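Hydrogen peroxide-inducible genes activator (Corynebacterium glutamicum, PDB 6G1D) senses hydrogen peroxide as a LysR-type transcription factor and probably switches target genes on in response to the oxidant. Local coordinates at residues Asp171-Pro183 with Val244-Ile258. The protein carries 1 engineered substitution. Residues are numbered along the deposited sequence; the frame is centred on the assembly and turned at random.
Sequences DEDFIVVTASDHP and VVAGLGSTLVPISAI
Carboxylate oxygen OE2 of E172 takes two bonds from one residue, S256: OG lies 2.6 Å from E172 OE2, on its syn lone pair, and S256 N 2.9 Å from E172 OE2, met nearly along the C-O axis. With CG swung opposite the backbone N (chi1 176°) and the chain stretched beyond it, the E172 side chain carries its carboxylate to S256 and crosses P254, whose CB lies 3.3 Å from E172 OE2. The carboxylate's other oxygen, OE1, forms a salt bridge with R280 of strand 267-287, so both oxygens have partners, which should restrain rotation of the group.

Beyond it the backbones pair antiparallel. I255 N donates to D173 O, while I175 with V253 and V177 with T251 form two hydrogen-bonded pairs; the straightest bond, V177 N to T251 O, measures 2.8 Å with 176° at the hydrogen. On one face, I175 CG2 lies 3.6 Å from V253 CG2, the two side chains running side by side, and V253 CG2 also meets V177 CG2 obliquely. I258 crosses I175 at about a right angle, I258 CD1 against I175 CD1. V176 and L252 pair on the other face, where L252 also touches I213 and L216 of helix 208-219.

Past the last bridge, a water bridges the two segments: it accepts from A179 N at 2.9 Å, donates to G249 O and bonds S250 OG. V244 CG1 packs 3.4 Å from A179 N, where the end of helix 237-245 meets the strand. Positive phi at G247 closes that helix in a Schellman motif.

Strand 251-254 is one of the two outermost strands of the mixed sheet within this chain, in the LysR substrate-binding domain. Its attachment combines regular backbone bonding and apolar packing with a buried carboxylate held by two bonds from S256 and a salt bridge to R280, an environment that would favour its ionised form.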
loop_
_atom_site.group_PDB
_atom_site.type_symbol
_atom_site.label_atom_id
_atom_site.label_comp_id
_atom_site.label_asym_id
_atom_site.label_seq_id
_atom_site.Cartn_x
_atom_site.Cartn_y
_atom_site.Cartn_z
ATOM N N ASP B 171 9.017 -24.090 23.493
ATOM C CA ASP B 171 10.155 -23.186 23.320
ATOM C C ASP B 171 11.045 -23.685 22.169
ATOM O O ASP B 171 11.460 -24.851 22.155
ATOM C CB ASP B 171 10.972 -23.128 24.607
ATOM C CG ASP B 171 10.265 -22.408 25.699
ATOM O OD1 ASP B 171 9.551 -21.435 25.413
ATOM O OD2 ASP B 171 10.432 -22.779 26.880
ATOM N N GLU B 172 11.285 -22.820 21.200
ATOM C CA GLU B 172 12.074 -23.176 20.024
ATOM C C GLU B 172 13.392 -22.437 20.101
ATOM O O GLU B 172 13.403 -21.188 20.134
ATOM C CB GLU B 172 11.357 -22.771 18.754
ATOM C CG GLU B 172 12.142 -23.011 17.485
ATOM C CD GLU B 172 11.322 -22.818 16.232
ATOM O OE1 GLU B 172 10.296 -22.081 16.289
ATOM O OE2 GLU B 172 11.724 -23.401 15.181
ATOM N N ASP B 173 14.491 -23.182 20.083
ATOM C CA ASP B 173 15.815 -22.569 20.154
ATOM C C ASP B 173 16.140 -21.813 18.875
ATOM O O ASP B 173 15.629 -22.143 17.816
ATOM C CB ASP B 173 16.888 -23.630 20.428
ATOM C CG ASP B 173 16.860 -24.139 21.869
ATOM O OD1 ASP B 173 16.627 -23.336 22.828
ATOM O OD2 ASP B 173 17.095 -25.351 22.055
ATOM N N PHE B 174 16.970 -20.783 18.998
ATOM C CA PHE B 174 17.646 -20.209 17.841
ATOM C C PHE B 174 18.997 -20.918 17.591
ATOM O O PHE B 174 19.506 -21.636 18.434
ATOM C CB PHE B 174 17.932 -18.728 18.041
ATOM C CG PHE B 174 16.708 -17.910 18.333
ATOM C CD1 PHE B 174 15.609 -17.983 17.507
ATOM C CD2 PHE B 174 16.671 -17.051 19.424
ATOM C CE1 PHE B 174 14.474 -17.238 17.772
ATOM C CE2 PHE B 174 15.560 -16.300 19.690
ATOM C CZ PHE B 174 14.458 -16.395 18.863
ATOM N N ILE B 175 19.520 -20.690 16.405
ATOM C CA ILE B 175 20.843 -21.095 16.006
ATOM C C ILE B 175 21.448 -19.916 15.234
ATOM O O ILE B 175 20.733 -19.179 14.570
ATOM C CB ILE B 175 20.805 -22.349 15.123
ATOM C CG1 ILE B 175 22.223 -22.919 14.898
ATOM C CG2 ILE B 175 20.113 -22.095 13.769
ATOM C CD1 ILE B 175 22.232 -24.383 14.483
ATOM N N VAL B 176 22.754 -19.744 15.366
ATOM C CA VAL B 176 23.509 -18.699 14.665
ATOM C C VAL B 176 23.913 -19.218 13.300
ATOM O O VAL B 176 24.414 -20.324 13.180
ATOM C CB VAL B 176 24.755 -18.289 15.460
ATOM C CG1 VAL B 176 25.511 -17.171 14.749
ATOM C CG2 VAL B 176 24.386 -17.867 16.879
ATOM N N VAL B 177 23.707 -18.427 12.273
ATOM C CA VAL B 177 24.026 -18.803 10.914
ATOM C C VAL B 177 25.008 -17.778 10.354
ATOM O O VAL B 177 24.769 -16.572 10.416
ATOM C CB VAL B 177 22.759 -18.842 10.018
ATOM C CG1 VAL B 177 23.112 -19.280 8.595
ATOM C CG2 VAL B 177 21.739 -19.782 10.639
ATOM N N THR B 178 26.103 -18.265 9.786
ATOM C CA THR B 178 27.193 -17.418 9.284
ATOM C C THR B 178 27.635 -17.923 7.931
ATOM O O THR B 178 27.264 -19.030 7.522
ATOM C CB THR B 178 28.406 -17.500 10.213
ATOM O OG1 THR B 178 29.010 -18.814 10.163
ATOM C CG2 THR B 178 27.994 -17.196 11.663
ATOM N N ALA B 179 28.451 -17.128 7.235
ATOM C CA ALA B 179 29.144 -17.624 6.070
ATOM C C ALA B 179 30.076 -18.762 6.498
ATOM O O ALA B 179 30.565 -18.821 7.634
ATOM C CB ALA B 179 29.947 -16.519 5.392
ATOM N N SER B 180 30.296 -19.682 5.585
ATOM C CA SER B 180 31.246 -20.798 5.779
ATOM C C SER B 180 32.617 -20.408 6.334
ATOM O O SER B 180 33.167 -21.111 7.175
ATOM C CB SER B 180 31.481 -21.480 4.442
ATOM O OG SER B 180 30.313 -22.181 4.129
ATOM N N ASP B 181 33.162 -19.305 5.853
ATOM C CA ASP B 181 34.503 -18.861 6.290
ATOM C C ASP B 181 34.520 -17.971 7.569
ATOM O O ASP B 181 35.551 -17.517 7.978
ATOM C CB ASP B 181 35.226 -18.171 5.126
ATOM C CG ASP B 181 34.599 -16.843 4.723
ATOM O OD1 ASP B 181 33.556 -16.456 5.274
ATOM O OD2 ASP B 181 35.097 -16.186 3.787
ATOM N N HIS B 182 33.378 -17.770 8.220
ATOM C CA HIS B 182 33.326 -16.956 9.411
ATOM C C HIS B 182 33.998 -17.674 10.557
ATOM O O HIS B 182 33.954 -18.896 10.661
ATOM C CB HIS B 182 31.874 -16.589 9.748
ATOM C CG HIS B 182 31.723 -15.680 10.933
ATOM N ND1 HIS B 182 31.561 -16.114 12.227
ATOM C CD2 HIS B 182 31.698 -14.328 10.978
ATOM C CE1 HIS B 182 31.452 -15.061 13.020
ATOM N NE2 HIS B 182 31.547 -13.967 12.289
ATOM N N PRO B 183 34.665 -16.909 11.446
ATOM C CA PRO B 183 35.379 -17.604 12.543
ATOM C C PRO B 183 34.547 -18.414 13.558
ATOM O O PRO B 183 35.064 -19.296 14.220
ATOM C CB PRO B 183 36.124 -16.451 13.235
ATOM C CG PRO B 183 35.453 -15.174 12.753
ATOM C CD PRO B 183 35.057 -15.496 11.340
ATOM N N VAL B 244 23.919 -13.659 3.761
ATOM C CA VAL B 244 24.898 -14.304 4.634
ATOM C C VAL B 244 25.921 -15.061 3.791
ATOM O O VAL B 244 27.128 -14.947 4.045
ATOM C CB VAL B 244 24.237 -15.241 5.665
ATOM C CG1 VAL B 244 25.298 -16.045 6.410
ATOM C CG2 VAL B 244 23.393 -14.468 6.661
ATOM N N VAL B 245 25.461 -15.801 2.777
ATOM C CA VAL B 245 26.379 -16.543 1.877
ATOM C C VAL B 245 27.339 -15.584 1.202
ATOM O O VAL B 245 28.509 -15.848 1.075
ATOM C CB VAL B 245 25.597 -17.338 0.797
ATOM C CG1 VAL B 245 26.503 -17.863 -0.303
ATOM C CG2 VAL B 245 24.835 -18.485 1.418
ATOM N N ALA B 246 26.827 -14.440 0.783
ATOM C CA ALA B 246 27.627 -13.387 0.126
ATOM C C ALA B 246 28.560 -12.608 1.060
ATOM O O ALA B 246 29.227 -11.683 0.589
ATOM C CB ALA B 246 26.721 -12.429 -0.636
ATOM N N GLY B 247 28.606 -12.958 2.353
ATOM C CA GLY B 247 29.508 -12.315 3.329
ATOM C C GLY B 247 29.055 -10.930 3.833
ATOM O O GLY B 247 29.844 -10.202 4.369
ATOM N N LEU B 248 27.777 -10.598 3.695
ATOM C CA LEU B 248 27.267 -9.303 4.133
ATOM C C LEU B 248 26.907 -9.263 5.615
ATOM O O LEU B 248 26.602 -8.207 6.121
ATOM C CB LEU B 248 26.075 -8.866 3.277
ATOM C CG LEU B 248 26.431 -8.478 1.844
ATOM C CD1 LEU B 248 27.050 -9.511 0.939
ATOM C CD2 LEU B 248 25.187 -7.918 1.185
ATOM N N GLY B 249 26.954 -10.398 6.300
ATOM C CA GLY B 249 26.554 -10.457 7.701
ATOM C C GLY B 249 26.201 -11.859 8.170
ATOM O O GLY B 249 26.378 -12.842 7.444
ATOM N N SER B 250 25.747 -11.944 9.404
ATOM C CA SER B 250 25.330 -13.179 10.030
ATOM C C SER B 250 23.914 -13.003 10.528
ATOM O O SER B 250 23.407 -11.861 10.592
ATOM C CB SER B 250 26.255 -13.471 11.212
ATOM O OG SER B 250 27.597 -13.639 10.778
ATOM N N THR B 251 23.263 -14.097 10.933
ATOM C CA THR B 251 21.926 -13.984 11.527
ATOM C C THR B 251 21.634 -15.095 12.519
ATOM O O THR B 251 22.480 -15.950 12.781
ATOM C CB THR B 251 20.843 -13.851 10.424
ATOM O OG1 THR B 251 19.638 -13.262 10.957
ATOM C CG2 THR B 251 20.533 -15.201 9.798
ATOM N N LEU B 252 20.456 -15.011 13.126
ATOM C CA LEU B 252 19.915 -16.106 13.942
ATOM C C LEU B 252 18.583 -16.559 13.328
ATOM O O LEU B 252 17.803 -15.735 12.891
ATOM C CB LEU B 252 19.716 -15.720 15.388
ATOM C CG LEU B 252 20.947 -15.637 16.295
ATOM C CD1 LEU B 252 21.878 -14.481 15.916
ATOM C CD2 LEU B 252 20.562 -15.538 17.749
ATOM N N VAL B 253 18.375 -17.867 13.263
ATOM C CA VAL B 253 17.113 -18.418 12.791
ATOM C C VAL B 253 16.575 -19.437 13.805
ATOM O O VAL B 253 17.318 -20.012 14.602
ATOM C CB VAL B 253 17.204 -19.037 11.391
ATOM C CG1 VAL B 253 17.705 -18.001 10.399
ATOM C CG2 VAL B 253 18.053 -20.304 11.381
ATOM N N PRO B 254 15.255 -19.650 13.787
ATOM C CA PRO B 254 14.699 -20.724 14.622
ATOM C C PRO B 254 15.139 -22.073 14.110
ATOM O O PRO B 254 15.282 -22.233 12.901
ATOM C CB PRO B 254 13.186 -20.573 14.436
ATOM C CG PRO B 254 12.999 -19.269 13.741
ATOM C CD PRO B 254 14.221 -18.971 12.985
ATOM N N ILE B 255 15.356 -23.037 15.001
ATOM C CA ILE B 255 15.859 -24.336 14.570
ATOM C C ILE B 255 14.980 -25.091 13.565
ATOM O O ILE B 255 15.501 -25.828 12.734
ATOM C CB ILE B 255 16.235 -25.261 15.724
ATOM C CG1 ILE B 255 15.065 -25.548 16.674
ATOM C CG2 ILE B 255 17.472 -24.708 16.459
ATOM C CD1 ILE B 255 15.372 -26.761 17.535
ATOM N N SER B 256 13.671 -24.874 13.591
ATOM C CA SER B 256 12.781 -25.498 12.589
ATOM C C SER B 256 13.097 -25.039 11.188
ATOM O O SER B 256 12.801 -25.750 10.248
ATOM C CB SER B 256 11.291 -25.258 12.892
ATOM O OG SER B 256 10.966 -23.877 12.780
ATOM N N ALA B 257 13.701 -23.858 11.024
ATOM C CA ALA B 257 14.120 -23.397 9.705
ATOM C C ALA B 257 15.328 -24.153 9.089
ATOM O O ALA B 257 15.560 -24.065 7.871
ATOM C CB ALA B 257 14.416 -21.906 9.712
ATOM N N ILE B 258 16.101 -24.840 9.909
ATOM C CA ILE B 258 17.391 -25.409 9.468
ATOM C C ILE B 258 17.322 -26.176 8.157
ATOM O O ILE B 258 18.050 -25.851 7.225
ATOM C CB ILE B 258 18.066 -26.179 10.616
ATOM C CG1 ILE B 258 18.622 -25.179 11.643
ATOM C CG2 ILE B 258 19.208 -27.068 10.124
ATOM C CD1 ILE B 258 18.976 -25.790 12.973
HETATM O O HOH W 1 28.696 -14.463 8.243
#